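Side-chain contacts in protein-glutamine deamidase Cif (Burkholderia pseudomallei, PDB 3GQM), which deamidates a glutamine side chain of host NEDD8 to glutamate, shutting down cullin-RING ubiquitin ligases and inhibiting the host cell cycle: residues A[166-169]-A[173-176]; A[106-111]-A[149-154]. One frame throughout, in Å; residues are numbered along the deposited sequence.

Contact 1. Residues A[166-169]-A[173-176]; sequences PALT and RTAY
P166 meets Y176 with the flank of its ring: CG lies 3.8 Å from Y176 CE2, and CD sits beside the neighbouring CD2. The proline comes in at the edge of the phenol ring, with CD in the ring plane, so this is an apolar contact against the rim and not a stack over the face. The two side chains cross at about a right angle. CD also lies against the carbonyl oxygen of T174. P166 O takes a bond from a water that bridges the two arms. That water donates to P166 O at 2.7 Å and to T174 O, and accepts from R173 NE at 2.6 Å, lying at the edge of the guanidinium and in its plane. R173 starts out away from the other arm, with CG anti to the backbone N (chi1 -179°), but bends at chi2 and chi3 and brings its head back. NH1 passes obliquely by the 166-167 peptide, 3.7 Å from P166 O; NH1 and NH2 hydrogen-bond to the carbonyls of K146 and D143, and A167 N to N147 OD1. At L168 a methyl meets a hydroxyl: CD2 lies 3.4 Å from T174 OG1, the side chains crossing at about a right angle. The hydroxyl itself is hydrogen-bonded to the carbonyl of P172. Y176 OH lies a little farther from the same methyl, at 4.2 Å. No direct hydrogen bond joins the arms, so the water carries the polar link. Both arms are parts of the long connection of a beta hairpin between the adjacent antiparallel strands 159-165 and 176-178; Y176 already begins the second, pairing with D164. Helix 29-42 packs on L168 and Y176 through V30, and helix 206-212 touches R173 and A175.

Contact 2. Residues A[106-111]-A[149-154]; sequences LSANNI and VVIVND
I151 extends its CG1 branch anti to the backbone N (chi1 179°), and with chi2 at 159° the chain stays nearly straight, carrying CD1 out from the strand to the helix. N109 reaches the same methyl by a less direct route: its CB leaves the helix away from the strand, but with CG anti to the carbonyl carbon (chi1 -76°) the amide swings back and sets OD1 3.3 Å from I151 CD1. The two side chains cross at an oblique angle. The same methyl rests against A108, 4.1 Å from CB and 4.0 Å from the backbone O. One methyl is therefore shared by two successive helix residues, and with only a CB at A108, the CA atoms of A108 and I151 stand 7.0 Å apart. This is helix 104-116 lying on one face of the antiparallel sheet, through strand 147-154, in a fold of the papain-like peptidase clan whose inferred active-site residue C104 stands at the start of that helix. The amide oxygen of N109 finds its polar partner in K160 NZ, which hydrogen-bonds to it while the methyl lies alongside; N109 ND2 makes a weak hydrogen bond to Y58 OH. Around I151 the packing continues with F112 of the same helix, L162 of the adjacent strand 159-165, and Y129 from a loop.

Overall arrangement
Contact 2 closes before contact 1 opens along the chain. Their centres are 18 Å apart and their nearest atoms about 7 Å, so they do not touch; the antiparallel sheet joins them. Contact 2 lies about 4 Å from the centre of the molecule (centre to centre), where helix 104-116 meets the inner strand 147-154. Contact 1 lies farther out, in the connection from strand 159-165 to the outermost strand 176-178. Both lie on or beside elements that carry the inferred catalytic residues: C104 opens helix 104-116, Q179 follows directly after strand 176-178, and H159 starts strand 159-165, which lies between strands 147-154 and 176-178.

Contact 1. Residues A[166-169]-A[173-176]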
ATOM      1  N   PRO A 166      12.424   3.977  -6.268  1.00 28.01           N
ATOM      2  CA  PRO A 166      12.611   4.698  -7.527  1.00 30.12           C
ATOM      3  C   PRO A 166      14.078   4.757  -7.879  1.00 32.71           C
ATOM      4  O   PRO A 166      14.911   4.755  -6.977  1.00 32.44           O
ATOM      5  CB  PRO A 166      12.104   6.116  -7.225  1.00 29.14           C
ATOM      6  CG  PRO A 166      12.093   6.255  -5.719  1.00 28.61           C
ATOM      7  CD  PRO A 166      12.127   4.857  -5.119  1.00 28.10           C
ATOM      8  N   ALA A 167      14.406   4.818  -9.163  1.00 35.37           N
ATOM      9  CA  ALA A 167      15.821   5.084  -9.512  1.00 39.55           C
ATOM     10  C   ALA A 167      16.129   6.583  -9.342  1.00 41.06           C
ATOM     11  O   ALA A 167      15.382   7.455  -9.807  1.00 41.70           O
ATOM     12  CB  ALA A 167      16.162   4.587 -10.903  1.00 38.31           C
ATOM     13  N   LEU A 168      17.183   6.860  -8.587  1.00 45.16           N
ATOM     14  CA  LEU A 168      17.662   8.233  -8.329  1.00 48.68           C
ATOM     15  C   LEU A 168      19.054   8.489  -8.931  1.00 50.26           C
ATOM     16  O   LEU A 168      20.033   7.808  -8.578  1.00 51.17           O
ATOM     17  CB  LEU A 168      17.641   8.553  -6.820  1.00 48.51           C
ATOM     18  CG  LEU A 168      16.389   9.184  -6.188  1.00 49.95           C
ATOM     19  CD1 LEU A 168      15.047   8.900  -6.893  1.00 48.35           C
ATOM     20  CD2 LEU A 168      16.319   8.762  -4.722  1.00 49.77           C
ATOM     21  N   THR A 169      19.116   9.466  -9.843  1.00 52.47           N
ATOM     22  CA  THR A 169      20.344   9.806 -10.604  1.00 54.15           C
ATOM     23  C   THR A 169      21.532  10.165  -9.695  1.00 55.38           C
ATOM     24  O   THR A 169      21.413  11.018  -8.815  1.00 55.86           O
ATOM     25  CB  THR A 169      20.081  10.950 -11.590  1.00 53.93           C
ATOM     26  OG1 THR A 169      18.835  10.713 -12.256  1.00 56.12           O
ATOM     27  CG2 THR A 169      21.200  11.046 -12.636  1.00 54.45           C
ATOM     28  N   ARG A 173      20.461   3.816  -3.972  1.00 43.85           N
ATOM     29  CA  ARG A 173      19.181   3.080  -4.017  1.00 41.32           C
ATOM     30  C   ARG A 173      18.467   3.419  -2.714  1.00 39.22           C
ATOM     31  O   ARG A 173      18.999   3.194  -1.621  1.00 38.54           O
ATOM     32  CB  ARG A 173      19.408   1.562  -4.088  1.00 40.87           C
ATOM     33  CG  ARG A 173      18.152   0.649  -4.171  1.00 40.88           C
ATOM     34  CD  ARG A 173      17.973   0.017  -5.615  1.00 41.55           C
ATOM     35  NE  ARG A 173      16.922   0.728  -6.340  1.00 40.07           N
ATOM     36  CZ  ARG A 173      16.526   0.505  -7.597  1.00 39.96           C
ATOM     37  NH1 ARG A 173      15.536   1.238  -8.094  1.00 31.77           N
ATOM     38  NH2 ARG A 173      17.107  -0.428  -8.360  1.00 38.64           N
ATOM     39  N   THR A 174      17.272   3.963  -2.863  1.00 35.97           N
ATOM     40  CA  THR A 174      16.518   4.602  -1.807  1.00 34.10           C
ATOM     41  C   THR A 174      15.167   3.938  -1.786  1.00 31.00           C
ATOM     42  O   THR A 174      14.690   3.490  -2.823  1.00 29.95           O
ATOM     43  CB  THR A 174      16.328   6.093  -2.143  1.00 33.84           C
ATOM     44  OG1 THR A 174      17.617   6.650  -2.367  1.00 38.31           O
ATOM     45  CG2 THR A 174      15.661   6.848  -1.022  1.00 32.67           C
ATOM     46  N   ALA A 175      14.587   3.845  -0.591  1.00 29.07           N
ATOM     47  CA  ALA A 175      13.354   3.114  -0.381  1.00 27.51           C
ATOM     48  C   ALA A 175      12.409   3.994   0.400  1.00 26.53           C
ATOM     49  O   ALA A 175      12.829   4.648   1.343  1.00 26.95           O
ATOM     50  CB  ALA A 175      13.635   1.828   0.414  1.00 27.58           C
ATOM     51  N   TYR A 176      11.132   3.964   0.037  1.00 24.18           N
ATOM     52  CA  TYR A 176      10.079   4.626   0.768  1.00 23.21           C
ATOM     53  C   TYR A 176       8.965   3.605   1.063  1.00 23.54           C
ATOM     54  O   TYR A 176       8.787   2.642   0.296  1.00 24.10           O
ATOM     55  CB  TYR A 176       9.503   5.735  -0.106  1.00 22.84           C
ATOM     56  CG  TYR A 176      10.560   6.726  -0.538  1.00 21.87           C
ATOM     57  CD1 TYR A 176      10.929   7.784   0.309  1.00 18.88           C
ATOM     58  CD2 TYR A 176      11.195   6.598  -1.754  1.00 24.48           C
ATOM     59  CE1 TYR A 176      11.881   8.711  -0.073  1.00 24.54           C
ATOM     60  CE2 TYR A 176      12.179   7.508  -2.147  1.00 28.66           C
ATOM     61  CZ  TYR A 176      12.502   8.577  -1.300  1.00 26.21           C
ATOM     62  OH  TYR A 176      13.481   9.461  -1.668  1.00 27.40           O
TER
HETATM   63  O   HOH W   1      15.631   2.740  -5.276  1.00 25.61           O

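Contact 2. Residues A[106-111]-A[149-154]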
ATOM      1  N   LEU A 106      -6.008  -3.556   0.542  1.00 24.27           N
ATOM      2  CA  LEU A 106      -6.698  -2.759  -0.444  1.00 23.87           C
ATOM      3  C   LEU A 106      -5.888  -1.520  -0.855  1.00 23.83           C
ATOM      4  O   LEU A 106      -5.915  -1.151  -2.044  1.00 22.80           O
ATOM      5  CB  LEU A 106      -8.074  -2.332   0.097  1.00 24.28           C
ATOM      6  CG  LEU A 106      -9.023  -1.652  -0.925  1.00 26.00           C
ATOM      7  CD1 LEU A 106      -9.445  -2.667  -2.005  1.00 25.80           C
ATOM      8  CD2 LEU A 106     -10.256  -1.055  -0.254  1.00 24.19           C
ATOM      9  N   SER A 107      -5.202  -0.873   0.107  1.00 22.24           N
ATOM     10  CA  SER A 107      -4.327   0.266  -0.230  1.00 23.15           C
ATOM     11  C   SER A 107      -3.097  -0.174  -1.024  1.00 22.04           C
ATOM     12  O   SER A 107      -2.795   0.411  -2.074  1.00 21.41           O
ATOM     13  CB  SER A 107      -3.913   1.090   1.001  1.00 23.83           C
ATOM     14  OG  SER A 107      -3.128   0.293   1.923  1.00 26.28           O
ATOM     15  N   ALA A 108      -2.438  -1.252  -0.579  1.00 20.70           N
ATOM     16  CA  ALA A 108      -1.254  -1.742  -1.255  1.00 19.99           C
ATOM     17  C   ALA A 108      -1.598  -2.277  -2.662  1.00 20.82           C
ATOM     18  O   ALA A 108      -0.868  -2.007  -3.631  1.00 21.96           O
ATOM     19  CB  ALA A 108      -0.533  -2.846  -0.403  1.00 20.08           C
ATOM     20  N   ASN A 109      -2.656  -3.067  -2.773  1.00 20.46           N
ATOM     21  CA  ASN A 109      -3.040  -3.624  -4.070  1.00 21.11           C
ATOM     22  C   ASN A 109      -3.345  -2.519  -5.116  1.00 20.32           C
ATOM     23  O   ASN A 109      -2.853  -2.558  -6.210  1.00 20.51           O
ATOM     24  CB  ASN A 109      -4.231  -4.585  -3.916  1.00 21.35           C
ATOM     25  CG  ASN A 109      -3.841  -5.924  -3.328  1.00 22.24           C
ATOM     26  OD1 ASN A 109      -2.672  -6.311  -3.309  1.00 26.45           O
ATOM     27  ND2 ASN A 109      -4.810  -6.608  -2.788  1.00 22.14           N
ATOM     28  N   ASN A 110      -4.124  -1.529  -4.733  1.00 20.69           N
ATOM     29  CA  ASN A 110      -4.493  -0.436  -5.631  1.00 22.14           C
ATOM     30  C   ASN A 110      -3.391   0.570  -5.966  1.00 22.26           C
ATOM     31  O   ASN A 110      -3.242   0.953  -7.130  1.00 22.38           O
ATOM     32  CB  ASN A 110      -5.746   0.245  -5.092  1.00 20.05           C
ATOM     33  CG  ASN A 110      -6.980  -0.608  -5.379  1.00 23.10           C
ATOM     34  OD1 ASN A 110      -7.225  -0.934  -6.543  1.00 21.54           O
ATOM     35  ND2 ASN A 110      -7.702  -1.057  -4.324  1.00 21.61           N
ATOM     36  N   ILE A 111      -2.600   0.981  -4.964  1.00 22.77           N
ATOM     37  CA  ILE A 111      -1.439   1.855  -5.266  1.00 23.07           C
ATOM     38  C   ILE A 111      -0.386   1.127  -6.116  1.00 23.06           C
ATOM     39  O   ILE A 111       0.260   1.740  -6.998  1.00 23.59           O
ATOM     40  CB  ILE A 111      -0.815   2.459  -3.975  1.00 23.32           C
ATOM     41  CG1 ILE A 111      -1.802   3.500  -3.368  1.00 23.43           C
ATOM     42  CG2 ILE A 111       0.571   3.065  -4.302  1.00 22.65           C
ATOM     43  CD1 ILE A 111      -1.581   3.796  -1.854  1.00 27.90           C
ATOM     44  N   VAL A 149       8.619  -1.219  -7.547  1.00 23.20           N
ATOM     45  CA  VAL A 149       7.835  -1.230  -6.316  1.00 24.00           C
ATOM     46  C   VAL A 149       7.695  -2.692  -5.865  1.00 24.05           C
ATOM     47  O   VAL A 149       7.541  -3.569  -6.708  1.00 24.05           O
ATOM     48  CB  VAL A 149       6.485  -0.534  -6.480  1.00 23.30           C
ATOM     49  CG1 VAL A 149       5.632  -1.177  -7.618  1.00 24.15           C
ATOM     50  CG2 VAL A 149       5.723  -0.550  -5.150  1.00 24.66           C
ATOM     51  N   VAL A 150       7.822  -2.935  -4.557  1.00 23.28           N
ATOM     52  CA  VAL A 150       7.774  -4.276  -3.987  1.00 22.50           C
ATOM     53  C   VAL A 150       6.556  -4.338  -3.122  1.00 22.47           C
ATOM     54  O   VAL A 150       6.335  -3.459  -2.290  1.00 22.10           O
ATOM     55  CB  VAL A 150       8.982  -4.565  -3.087  1.00 22.99           C
ATOM     56  CG1 VAL A 150       8.839  -5.902  -2.397  1.00 24.87           C
ATOM     57  CG2 VAL A 150      10.290  -4.518  -3.910  1.00 23.32           C
ATOM     58  N   ILE A 151       5.732  -5.349  -3.345  1.00 22.59           N
ATOM     59  CA  ILE A 151       4.539  -5.512  -2.521  1.00 24.11           C
ATOM     60  C   ILE A 151       4.846  -6.620  -1.521  1.00 24.58           C
ATOM     61  O   ILE A 151       5.343  -7.718  -1.877  1.00 24.32           O
ATOM     62  CB  ILE A 151       3.221  -5.747  -3.369  1.00 23.84           C
ATOM     63  CG1 ILE A 151       2.001  -5.929  -2.454  1.00 27.17           C
ATOM     64  CG2 ILE A 151       3.430  -6.865  -4.430  1.00 24.09           C
ATOM     65  CD1 ILE A 151       0.594  -5.647  -3.152  1.00 24.76           C
ATOM     66  N   VAL A 152       4.560  -6.320  -0.263  1.00 23.79           N
ATOM     67  CA  VAL A 152       4.948  -7.223   0.793  1.00 23.76           C
ATOM     68  C   VAL A 152       3.736  -7.740   1.494  1.00 23.88           C
ATOM     69  O   VAL A 152       2.857  -6.972   1.961  1.00 22.98           O
ATOM     70  CB  VAL A 152       5.909  -6.513   1.836  1.00 23.48           C
ATOM     71  CG1 VAL A 152       6.357  -7.490   2.966  1.00 24.20           C
ATOM     72  CG2 VAL A 152       7.091  -5.969   1.130  1.00 24.22           C
ATOM     73  N   ASN A 153       3.716  -9.057   1.596  1.00 24.70           N
ATOM     74  CA  ASN A 153       2.727  -9.752   2.349  1.00 27.16           C
ATOM     75  C   ASN A 153       3.386 -10.388   3.601  1.00 27.85           C
ATOM     76  O   ASN A 153       3.962 -11.471   3.560  1.00 27.86           O
ATOM     77  CB  ASN A 153       1.993 -10.768   1.441  1.00 28.27           C
ATOM     78  CG  ASN A 153       0.785 -11.374   2.129  1.00 33.61           C
ATOM     79  OD1 ASN A 153       0.740 -11.456   3.345  1.00 35.49           O
ATOM     80  ND2 ASN A 153      -0.187 -11.807   1.354  1.00 38.45           N
ATOM     81  N   ASP A 154       3.298  -9.669   4.715  1.00 28.39           N
ATOM     82  CA  ASP A 154       3.984 -10.037   5.939  1.00 28.45           C
ATOM     83  C   ASP A 154       3.116 -10.774   6.938  1.00 28.37           C
ATOM     84  O   ASP A 154       2.384 -10.122   7.706  1.00 27.70           O
ATOM     85  CB  ASP A 154       4.562  -8.765   6.608  1.00 29.15           C
ATOM     86  CG  ASP A 154       5.625  -9.104   7.670  1.00 32.44           C
ATOM     87  OD1 ASP A 154       5.353 -10.014   8.526  1.00 31.10           O
ATOM     88  OD2 ASP A 154       6.728  -8.483   7.610  1.00 32.26           O
TER